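Local atomic coordinates of DUF4785 domain-containing protein (Legionella pneumophila subsp. pneumophila, PDB entry 4KH9), a protein that is of unknown function but consists of three domains, two of them related to the E-set class, and binds calcium ions. Residues 201-212 with 223-233; 2-12 with 353-363. All coordinates share one frame; numbering follows the deposited sequence.

Interaction 1. Residues 201-212 with 223-233; sequences LVGPKGQVISLN and GTATLDSELND
Ala225 CB is the point on which three larger apolar side chains converge. Leu211 CD2 comes within 3.6 Å of Ala225 CB, Ile209 CG2 lies 3.7 Å from the same methyl, and Leu201 CD1 is slightly more distant from it. Leu201 also crosses Leu227 at about a right angle, its CD1 meeting Leu227 CD2 at 3.6 Å. Ile209 lays CG2 over Ala225 because this branch is anti to the backbone N, while CG1 runs beside that N and carries CD1 toward Leu227 and Asp228.

At one end of the contact Asn212 and Thr224 form an antiparallel hydrogen-bonded pair within the beta hairpin of strands 208-217 and 220-226. Asn212 N donates to Thr224 O over 2.8 Å, within the carbonyl plane, and Thr224 N returns a bond to Asn212 O from a tilt of 26°. A water on the face bearing their side chains bridges Asn212 OD1 and Thr224 OG1. From this pair the backbones separate: CA atoms of Leu211 and Ala225 are 5.3 Å apart, those of Gln207 and Ser229 8.1 Å, and those of Pro204 and Asp233 again only 6.0 Å.

Side chains span the gap between. Gln207 is bent at chi2 (-87°), and its amide works in both directions: OE1 accepts from Lys205 N inside the type I turn Gly203-Gly206, and NE2 donates to Ser229 OG in the amide plane, 3.2 Å away. These two bonds fix the amide's rotation. Leu231 slides past Gln207 in the opposite direction, while the Pro204 ring lies against the carboxylate of Asp233, whose OD2 accepts from Trp238 NE1.

Within the central, E-set-like domain, Leu201, Leu211 and Leu227 pack on Leu179 of strand 178-186; strand 238-248 borders strand 196-202, and Phe261 of strand 251-264 touches Leu201 and Leu227.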
loop_
_atom_site.group_PDB
_atom_site.type_symbol
_atom_site.label_atom_id
_atom_site.label_comp_id
_atom_site.label_asym_id
_atom_site.label_seq_id
_atom_site.Cartn_x
_atom_site.Cartn_y
_atom_site.Cartn_z
ATOM N N LEU A 201 2.094 9.186 5.396
ATOM C CA LEU A 201 1.106 8.488 4.559
ATOM C C LEU A 201 1.012 9.239 3.263
ATOM O O LEU A 201 0.889 10.464 3.290
ATOM C CB LEU A 201 -0.267 8.417 5.277
ATOM C CG LEU A 201 -0.220 7.870 6.711
ATOM C CD1 LEU A 201 -1.622 7.938 7.380
ATOM C CD2 LEU A 201 0.330 6.429 6.732
ATOM N N VAL A 202 1.098 8.524 2.131
ATOM C CA VAL A 202 1.044 9.140 0.797
ATOM C C VAL A 202 -0.160 8.568 0.047
ATOM O O VAL A 202 -0.302 7.358 -0.119
ATOM C CB VAL A 202 2.383 8.953 0.001
ATOM C CG1 VAL A 202 2.332 9.717 -1.324
ATOM C CG2 VAL A 202 3.588 9.439 0.817
ATOM N N GLY A 203 -1.015 9.464 -0.399
ATOM C CA GLY A 203 -2.229 9.139 -1.130
ATOM C C GLY A 203 -2.048 9.083 -2.631
ATOM O O GLY A 203 -1.038 9.561 -3.146
ATOM N N PRO A 204 -3.045 8.524 -3.352
ATOM C CA PRO A 204 -2.938 8.383 -4.823
ATOM C C PRO A 204 -2.709 9.682 -5.587
ATOM O O PRO A 204 -2.120 9.618 -6.656
ATOM C CB PRO A 204 -4.297 7.813 -5.222
ATOM C CG PRO A 204 -4.790 7.134 -4.013
ATOM C CD PRO A 204 -4.279 7.889 -2.840
ATOM N N LYS A 205 -3.156 10.832 -5.063
ATOM C CA LYS A 205 -2.940 12.126 -5.727
ATOM C C LYS A 205 -1.677 12.817 -5.208
ATOM O O LYS A 205 -1.408 13.963 -5.567
ATOM C CB LYS A 205 -4.156 13.056 -5.540
ATOM C CG LYS A 205 -5.467 12.590 -6.209
ATOM C CD LYS A 205 -5.473 12.711 -7.748
ATOM C CE LYS A 205 -6.788 12.290 -8.368
ATOM N NZ LYS A 205 -7.897 13.239 -8.060
ATOM N N GLY A 206 -0.900 12.115 -4.390
ATOM C CA GLY A 206 0.302 12.667 -3.767
ATOM C C GLY A 206 0.028 13.466 -2.497
ATOM O O GLY A 206 0.948 14.077 -1.967
ATOM N N GLN A 207 -1.215 13.447 -1.960
ATOM C CA GLN A 207 -1.504 14.159 -0.698
ATOM C C GLN A 207 -0.770 13.441 0.467
ATOM O O GLN A 207 -0.653 12.208 0.474
ATOM C CB GLN A 207 -3.025 14.290 -0.436
ATOM C CG GLN A 207 -3.800 12.980 -0.202
ATOM C CD GLN A 207 -4.310 12.279 -1.452
ATOM O OE1 GLN A 207 -3.596 11.978 -2.406
ATOM N NE2 GLN A 207 -5.558 11.903 -1.430
ATOM N N VAL A 208 -0.215 14.208 1.392
ATOM C CA VAL A 208 0.598 13.657 2.469
ATOM C C VAL A 208 -0.046 13.894 3.833
ATOM O O VAL A 208 -0.496 14.996 4.141
ATOM C CB VAL A 208 2.042 14.259 2.424
ATOM C CG1 VAL A 208 2.856 13.901 3.673
ATOM C CG2 VAL A 208 2.785 13.815 1.162
ATOM N N ILE A 209 -0.049 12.848 4.663
ATOM C CA ILE A 209 -0.481 12.946 6.053
ATOM C C ILE A 209 0.732 12.456 6.862
ATOM O O ILE A 209 1.122 11.313 6.732
ATOM C CB ILE A 209 -1.817 12.199 6.368
ATOM C CG1 ILE A 209 -3.010 12.802 5.585
ATOM C CG2 ILE A 209 -2.100 12.212 7.886
ATOM C CD1 ILE A 209 -4.277 11.938 5.554
ATOM N N SER A 210 1.373 13.337 7.630
ATOM C CA SER A 210 2.524 12.973 8.457
ATOM C C SER A 210 2.074 12.114 9.666
ATOM O O SER A 210 0.934 12.236 10.108
ATOM C CB SER A 210 3.244 14.233 8.933
ATOM O OG SER A 210 3.697 14.984 7.816
ATOM N N LEU A 211 2.900 11.159 10.096
ATOM C CA LEU A 211 2.535 10.338 11.255
ATOM C C LEU A 211 3.144 10.906 12.470
ATOM O O LEU A 211 4.312 11.288 12.410
ATOM C CB LEU A 211 3.017 8.879 11.136
ATOM C CG LEU A 211 2.329 7.840 10.328
ATOM C CD1 LEU A 211 2.970 6.494 10.682
ATOM C CD2 LEU A 211 0.845 7.720 10.659
ATOM N N ASN A 212 2.403 10.915 13.587
ATOM C CA ASN A 212 2.911 11.370 14.877
ATOM C C ASN A 212 3.489 10.155 15.576
ATOM O O ASN A 212 2.755 9.185 15.833
ATOM C CB ASN A 212 1.782 12.031 15.655
ATOM C CG ASN A 212 1.168 13.205 14.913
ATOM O OD1 ASN A 212 -0.035 13.249 14.643
ATOM N ND2 ASN A 212 1.988 14.158 14.521
ATOM N N GLY A 223 3.252 4.852 15.277
ATOM C CA GLY A 223 2.853 6.097 14.646
ATOM C C GLY A 223 1.349 6.174 14.480
ATOM O O GLY A 223 0.717 5.165 14.190
ATOM N N THR A 224 0.760 7.355 14.687
ATOM C CA THR A 224 -0.670 7.549 14.462
ATOM C C THR A 224 -0.914 8.774 13.604
ATOM O O THR A 224 -0.100 9.699 13.595
ATOM C CB THR A 224 -1.496 7.674 15.769
ATOM O OG1 THR A 224 -1.144 8.874 16.456
ATOM C CG2 THR A 224 -1.374 6.476 16.679
ATOM N N ALA A 225 -2.069 8.783 12.926
ATOM C CA ALA A 225 -2.622 9.885 12.153
ATOM C C ALA A 225 -4.096 9.637 11.917
ATOM O O ALA A 225 -4.524 8.483 11.865
ATOM C CB ALA A 225 -1.886 10.025 10.817
ATOM N N THR A 226 -4.857 10.707 11.710
ATOM C CA THR A 226 -6.274 10.678 11.349
ATOM C C THR A 226 -6.344 10.725 9.853
ATOM O O THR A 226 -5.703 11.586 9.235
ATOM C CB THR A 226 -7.044 11.862 12.013
ATOM O OG1 THR A 226 -6.950 11.678 13.406
ATOM C CG2 THR A 226 -8.534 11.913 11.621
ATOM N N LEU A 227 -7.144 9.842 9.263
ATOM C CA LEU A 227 -7.288 9.826 7.812
ATOM C C LEU A 227 -8.496 10.661 7.479
ATOM O O LEU A 227 -9.626 10.315 7.838
ATOM C CB LEU A 227 -7.387 8.386 7.283
ATOM C CG LEU A 227 -6.121 7.542 7.441
ATOM C CD1 LEU A 227 -6.464 6.088 7.430
ATOM C CD2 LEU A 227 -5.093 7.824 6.339
ATOM N N ASP A 228 -8.249 11.836 6.909
ATOM C CA ASP A 228 -9.351 12.745 6.685
ATOM C C ASP A 228 -9.302 13.342 5.285
ATOM O O ASP A 228 -9.835 14.431 5.063
ATOM C CB ASP A 228 -9.368 13.844 7.771
ATOM C CG ASP A 228 -8.115 14.689 7.910
ATOM O OD1 ASP A 228 -7.175 14.515 7.088
ATOM O OD2 ASP A 228 -8.067 15.525 8.843
ATOM N N SER A 229 -8.694 12.615 4.331
ATOM C CA SER A 229 -8.698 13.036 2.933
ATOM C C SER A 229 -10.136 12.952 2.402
ATOM O O SER A 229 -10.832 11.988 2.708
ATOM C CB SER A 229 -7.759 12.150 2.124
ATOM O OG SER A 229 -7.829 12.441 0.741
ATOM N N GLU A 230 -10.590 13.959 1.659
ATOM C CA GLU A 230 -11.960 13.978 1.128
ATOM C C GLU A 230 -11.997 13.584 -0.341
ATOM O O GLU A 230 -13.078 13.547 -0.937
ATOM C CB GLU A 230 -12.607 15.362 1.313
ATOM C CG GLU A 230 -12.899 15.688 2.767
ATOM C CD GLU A 230 -13.513 17.054 2.990
ATOM O OE1 GLU A 230 -14.736 17.200 2.764
ATOM O OE2 GLU A 230 -12.779 17.974 3.410
ATOM N N LEU A 231 -10.839 13.250 -0.907
ATOM C CA LEU A 231 -10.692 12.899 -2.307
ATOM C C LEU A 231 -10.973 11.436 -2.584
ATOM O O LEU A 231 -10.689 10.566 -1.756
ATOM C CB LEU A 231 -9.273 13.219 -2.801
ATOM C CG LEU A 231 -8.735 14.627 -2.594
ATOM C CD1 LEU A 231 -7.333 14.717 -3.152
ATOM C CD2 LEU A 231 -9.637 15.703 -3.251
ATOM N N ASN A 232 -11.499 11.177 -3.788
ATOM C CA ASN A 232 -11.796 9.859 -4.310
ATOM C C ASN A 232 -10.459 9.223 -4.758
ATOM O O ASN A 232 -9.722 9.832 -5.523
ATOM C CB ASN A 232 -12.833 9.980 -5.451
ATOM C CG ASN A 232 -13.118 8.713 -6.220
ATOM O OD1 ASN A 232 -12.798 7.607 -5.810
ATOM N ND2 ASN A 232 -13.749 8.844 -7.371
ATOM N N ASP A 233 -10.135 8.030 -4.251
ATOM C CA ASP A 233 -8.871 7.366 -4.593
ATOM C C ASP A 233 -8.923 6.614 -5.942
ATOM O O ASP A 233 -7.873 6.202 -6.424
ATOM C CB ASP A 233 -8.461 6.400 -3.469
ATOM C CG ASP A 233 -8.120 7.100 -2.162
ATOM O OD1 ASP A 233 -7.721 8.289 -2.201
ATOM O OD2 ASP A 233 -8.167 6.446 -1.121
HETATM O O HOH W 1 -6.820 10.078 -3.611
HETATM O O HOH W 2 -2.220 11.729 15.390
#

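Interaction 2. Residues 2-12 with 353-363; sequences FTLPRQPTKAY and DYGQLKTVYQY
Tyr361 and Tyr363 receive Leu4, Pro5 and Gln7 of the N-terminal segment, and its Tyr12 reaches Asp353, on the C-terminal domain, an E-set member and thus probably an immunoglobulin-like beta-sandwich. Strand 2-3 extends the sheet of strand 268-278, while strand 358-368 edges the five-stranded sheet, so residues 2-12 connect the two.

Tyr361 has CG anti to its backbone N (chi1 -172°), carrying the ring across to Pro5 and Gln7. Its hydroxyl donates to Pro5 O over 2.6 Å, in the carbonyl plane and on a lone pair; that oxygen and Gln7 CB both lie at the ring edge. Gln7 slides past the ring in the opposite direction, and its NE2 bonds Val360 O at 3.0 Å, tilted 33° from the carbonyl plane. Water links Gln7 OE1 to Gln362 N, tying both ends of the amide to the strand where Val360 and Tyr361 form a classic bulge facing Leu351.

Apolar atoms gather on one side of the Tyr363 ring. Leu4 CD2 makes an off-centre CH-pi contact 4.1 Å from its centroid, Pro5 CD lies 3.5 Å from Tyr363 CD1, and Phe2 crosses Tyr363 at about a right angle.

At the far end, Gln356 CD lies over one face of the Tyr12 ring, its OE1 bonded to Ile265 N. Asp353 OD1 accepts from Gly355 N in an Asx turn. Asp353 OD2, also bonded to Ser267 OG, receives Tyr12 OH on its syn side at 2.6 Å and Gln356 NE2 at 3.0 Å, both from the same face of the carboxylate.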
loop_
_atom_site.group_PDB
_atom_site.type_symbol
_atom_site.label_atom_id
_atom_site.label_comp_id
_atom_site.label_asym_id
_atom_site.label_seq_id
_atom_site.Cartn_x
_atom_site.Cartn_y
_atom_site.Cartn_z
ATOM N N PHE A 2 -34.052 -6.184 10.917
ATOM C CA PHE A 2 -32.776 -6.134 11.631
ATOM C C PHE A 2 -32.045 -4.831 11.315
ATOM O O PHE A 2 -31.763 -4.548 10.151
ATOM C CB PHE A 2 -31.890 -7.354 11.288
ATOM C CG PHE A 2 -30.566 -7.400 12.016
ATOM C CD1 PHE A 2 -30.483 -7.894 13.312
ATOM C CD2 PHE A 2 -29.402 -6.956 11.404
ATOM C CE1 PHE A 2 -29.261 -7.926 13.985
ATOM C CE2 PHE A 2 -28.183 -6.983 12.081
ATOM C CZ PHE A 2 -28.116 -7.476 13.361
ATOM N N THR A 3 -31.749 -4.042 12.358
ATOM C CA THR A 3 -31.025 -2.774 12.258
ATOM C C THR A 3 -29.527 -3.090 12.226
ATOM O O THR A 3 -29.009 -3.794 13.094
ATOM C CB THR A 3 -31.422 -1.822 13.418
ATOM O OG1 THR A 3 -32.799 -1.472 13.268
ATOM C CG2 THR A 3 -30.563 -0.532 13.467
ATOM N N LEU A 4 -28.839 -2.545 11.217
ATOM C CA LEU A 4 -27.415 -2.738 11.014
ATOM C C LEU A 4 -26.609 -1.668 11.770
ATOM O O LEU A 4 -27.174 -0.608 12.075
ATOM C CB LEU A 4 -27.121 -2.692 9.503
ATOM C CG LEU A 4 -27.643 -3.882 8.697
ATOM C CD1 LEU A 4 -27.798 -3.526 7.242
ATOM C CD2 LEU A 4 -26.767 -5.101 8.873
ATOM N N PRO A 5 -25.305 -1.902 12.081
ATOM C CA PRO A 5 -24.522 -0.858 12.781
ATOM C C PRO A 5 -24.556 0.476 12.028
ATOM O O PRO A 5 -24.382 0.477 10.804
ATOM C CB PRO A 5 -23.100 -1.438 12.817
ATOM C CG PRO A 5 -23.265 -2.911 12.649
ATOM C CD PRO A 5 -24.496 -3.116 11.828
ATOM N N ARG A 6 -24.830 1.598 12.731
ATOM C CA ARG A 6 -24.907 2.914 12.097
ATOM C C ARG A 6 -23.540 3.395 11.634
ATOM O O ARG A 6 -22.539 3.176 12.314
ATOM C CB ARG A 6 -25.523 3.985 13.024
ATOM C CG ARG A 6 -26.968 3.741 13.450
ATOM C CD ARG A 6 -27.698 5.029 13.845
ATOM N NE ARG A 6 -27.061 5.754 14.953
ATOM C CZ ARG A 6 -27.387 5.616 16.237
ATOM N NH1 ARG A 6 -28.344 4.769 16.601
ATOM N NH2 ARG A 6 -26.757 6.323 17.166
ATOM N N GLN A 7 -23.507 4.054 10.474
ATOM C CA GLN A 7 -22.313 4.650 9.878
ATOM C C GLN A 7 -22.710 5.990 9.261
ATOM O O GLN A 7 -23.416 6.003 8.255
ATOM C CB GLN A 7 -21.659 3.702 8.836
ATOM C CG GLN A 7 -20.434 4.284 8.094
ATOM C CD GLN A 7 -19.946 3.397 6.949
ATOM O OE1 GLN A 7 -19.133 2.482 7.145
ATOM N NE2 GLN A 7 -20.433 3.634 5.721
ATOM N N PRO A 8 -22.317 7.134 9.863
ATOM C CA PRO A 8 -22.625 8.436 9.241
ATOM C C PRO A 8 -22.036 8.531 7.835
ATOM O O PRO A 8 -20.904 8.119 7.629
ATOM C CB PRO A 8 -21.955 9.442 10.189
ATOM C CG PRO A 8 -21.806 8.710 11.471
ATOM C CD PRO A 8 -21.498 7.312 11.078
ATOM N N THR A 9 -22.808 9.016 6.866
ATOM C CA THR A 9 -22.306 9.106 5.499
ATOM C C THR A 9 -21.524 10.421 5.294
ATOM O O THR A 9 -21.712 11.401 6.016
ATOM C CB THR A 9 -23.416 8.948 4.445
ATOM O OG1 THR A 9 -24.296 10.050 4.509
ATOM C CG2 THR A 9 -24.178 7.642 4.560
ATOM N N LYS A 10 -20.665 10.432 4.282
ATOM C CA LYS A 10 -19.834 11.570 3.926
ATOM C C LYS A 10 -19.873 11.739 2.402
ATOM O O LYS A 10 -19.708 10.769 1.662
ATOM C CB LYS A 10 -18.392 11.341 4.467
ATOM C CG LYS A 10 -17.337 12.364 4.037
ATOM C CD LYS A 10 -17.406 13.690 4.746
ATOM C CE LYS A 10 -16.194 14.490 4.359
ATOM N NZ LYS A 10 -16.337 15.917 4.702
ATOM N N ALA A 11 -20.144 12.954 1.940
ATOM C CA ALA A 11 -20.171 13.235 0.503
ATOM C C ALA A 11 -18.749 13.476 -0.018
ATOM O O ALA A 11 -17.861 13.847 0.753
ATOM C CB ALA A 11 -21.055 14.446 0.215
ATOM N N TYR A 12 -18.535 13.236 -1.322
ATOM C CA TYR A 12 -17.266 13.508 -1.989
ATOM C C TYR A 12 -17.560 14.061 -3.394
ATOM O O TYR A 12 -18.640 13.833 -3.944
ATOM C CB TYR A 12 -16.341 12.279 -2.024
ATOM C CG TYR A 12 -16.784 11.150 -2.929
ATOM C CD1 TYR A 12 -17.738 10.229 -2.509
ATOM C CD2 TYR A 12 -16.190 10.952 -4.176
ATOM C CE1 TYR A 12 -18.141 9.178 -3.332
ATOM C CE2 TYR A 12 -16.556 9.879 -4.992
ATOM C CZ TYR A 12 -17.536 8.993 -4.563
ATOM O OH TYR A 12 -17.936 7.939 -5.356
ATOM N N ASP A 353 -19.053 1.194 -3.895
ATOM C CA ASP A 353 -19.205 2.445 -4.639
ATOM C C ASP A 353 -18.318 2.317 -5.856
ATOM O O ASP A 353 -17.106 2.353 -5.705
ATOM C CB ASP A 353 -18.844 3.670 -3.769
ATOM C CG ASP A 353 -18.918 5.028 -4.453
ATOM O OD1 ASP A 353 -19.127 5.070 -5.693
ATOM O OD2 ASP A 353 -18.816 6.046 -3.748
ATOM N N TYR A 354 -18.902 2.196 -7.067
ATOM C CA TYR A 354 -18.108 2.049 -8.287
ATOM C C TYR A 354 -17.397 3.334 -8.675
ATOM O O TYR A 354 -16.448 3.271 -9.461
ATOM C CB TYR A 354 -18.957 1.555 -9.447
ATOM C CG TYR A 354 -19.293 0.086 -9.320
ATOM C CD1 TYR A 354 -18.341 -0.888 -9.589
ATOM C CD2 TYR A 354 -20.576 -0.328 -9.000
ATOM C CE1 TYR A 354 -18.653 -2.241 -9.525
ATOM C CE2 TYR A 354 -20.906 -1.679 -8.945
ATOM C CZ TYR A 354 -19.935 -2.635 -9.186
ATOM O OH TYR A 354 -20.242 -3.971 -9.120
ATOM N N GLY A 355 -17.816 4.471 -8.099
ATOM C CA GLY A 355 -17.135 5.743 -8.313
ATOM C C GLY A 355 -15.778 5.733 -7.635
ATOM O O GLY A 355 -14.838 6.367 -8.105
ATOM N N GLN A 356 -15.664 4.980 -6.531
ATOM C CA GLN A 356 -14.443 4.843 -5.744
ATOM C C GLN A 356 -13.747 3.526 -6.004
ATOM O O GLN A 356 -12.549 3.422 -5.752
ATOM C CB GLN A 356 -14.764 4.938 -4.245
ATOM C CG GLN A 356 -15.096 6.346 -3.770
ATOM C CD GLN A 356 -15.260 6.353 -2.283
ATOM O OE1 GLN A 356 -14.287 6.316 -1.532
ATOM N NE2 GLN A 356 -16.494 6.323 -1.822
ATOM N N LEU A 357 -14.506 2.511 -6.455
ATOM C CA LEU A 357 -14.073 1.134 -6.639
ATOM C C LEU A 357 -13.591 0.626 -5.275
ATOM O O LEU A 357 -12.545 -0.014 -5.150
ATOM C CB LEU A 357 -13.018 0.980 -7.765
ATOM C CG LEU A 357 -13.532 1.182 -9.186
ATOM C CD1 LEU A 357 -12.381 1.390 -10.156
ATOM C CD2 LEU A 357 -14.374 -0.014 -9.639
ATOM N N LYS A 358 -14.372 0.975 -4.243
ATOM C CA LYS A 358 -14.162 0.582 -2.855
ATOM C C LYS A 358 -15.470 0.118 -2.213
ATOM O O LYS A 358 -16.560 0.603 -2.567
ATOM C CB LYS A 358 -13.590 1.764 -2.020
ATOM C CG LYS A 358 -12.250 2.338 -2.450
ATOM C CD LYS A 358 -11.056 1.476 -2.047
ATOM C CE LYS A 358 -9.796 1.914 -2.760
ATOM N NZ LYS A 358 -8.709 0.926 -2.578
ATOM N N THR A 359 -15.349 -0.798 -1.237
ATOM C CA THR A 359 -16.443 -1.206 -0.350
ATOM C C THR A 359 -16.596 -0.026 0.601
ATOM O O THR A 359 -15.589 0.391 1.197
ATOM C CB THR A 359 -16.117 -2.559 0.322
ATOM O OG1 THR A 359 -16.076 -3.552 -0.684
ATOM C CG2 THR A 359 -17.145 -2.973 1.352
ATOM N N VAL A 360 -17.792 0.590 0.673
ATOM C CA VAL A 360 -17.963 1.778 1.526
ATOM C C VAL A 360 -18.696 1.428 2.838
ATOM O O VAL A 360 -18.590 2.175 3.824
ATOM C CB VAL A 360 -18.627 2.950 0.785
ATOM C CG1 VAL A 360 -17.689 3.466 -0.301
ATOM C CG2 VAL A 360 -20.000 2.573 0.195
ATOM N N TYR A 361 -19.360 0.265 2.855
ATOM C CA TYR A 361 -20.081 -0.268 4.003
ATOM C C TYR A 361 -20.033 -1.766 3.962
ATOM O O TYR A 361 -20.267 -2.363 2.915
ATOM C CB TYR A 361 -21.547 0.215 4.074
ATOM C CG TYR A 361 -22.254 -0.177 5.360
ATOM C CD1 TYR A 361 -22.761 -1.464 5.540
ATOM C CD2 TYR A 361 -22.365 0.718 6.417
ATOM C CE1 TYR A 361 -23.328 -1.860 6.751
ATOM C CE2 TYR A 361 -22.968 0.343 7.625
ATOM C CZ TYR A 361 -23.450 -0.949 7.785
ATOM O OH TYR A 361 -24.041 -1.350 8.961
ATOM N N GLN A 362 -19.735 -2.386 5.111
ATOM C CA GLN A 362 -19.769 -3.833 5.192
ATOM C C GLN A 362 -20.159 -4.287 6.582
ATOM O O GLN A 362 -19.757 -3.700 7.589
ATOM C CB GLN A 362 -18.454 -4.492 4.760
ATOM C CG GLN A 362 -17.182 -3.988 5.436
ATOM C CD GLN A 362 -15.961 -4.342 4.624
ATOM O OE1 GLN A 362 -15.776 -5.488 4.194
ATOM N NE2 GLN A 362 -15.097 -3.355 4.406
ATOM N N TYR A 363 -20.975 -5.328 6.604
ATOM C CA TYR A 363 -21.399 -6.051 7.781
ATOM C C TYR A 363 -21.048 -7.510 7.522
ATOM O O TYR A 363 -21.695 -8.152 6.702
ATOM C CB TYR A 363 -22.887 -5.812 8.086
ATOM C CG TYR A 363 -23.299 -6.444 9.392
ATOM C CD1 TYR A 363 -22.805 -5.971 10.602
ATOM C CD2 TYR A 363 -24.147 -7.544 9.417
ATOM C CE1 TYR A 363 -23.162 -6.566 11.811
ATOM C CE2 TYR A 363 -24.519 -8.140 10.618
ATOM C CZ TYR A 363 -24.038 -7.637 11.815
ATOM O OH TYR A 363 -24.382 -8.241 12.999
HETATM O O HOH W 3 -18.849 -0.601 7.211
#

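How the interactions relate
The centres of the two contacts are 19 Å apart, one in the central domain and the other on the C-terminal domain, and they lie in different sheets. Along the chain the order is 2-12, 201-212, 223-233, 353-363, so both halves of interaction 1 fall between the halves of interaction 2. The two nevertheless touch: Asn232 ND2 is 2.8 Å from Gly355 O, a probable hydrogen bond, and Glu230 OE1 forms a salt bridge with Lys10 NZ. Glu230 O also packs on Tyr12 CB. Segment 223-233 therefore meets both segments of interaction 2, and the N-terminal segment takes part in the junction between the two E-set-like domains.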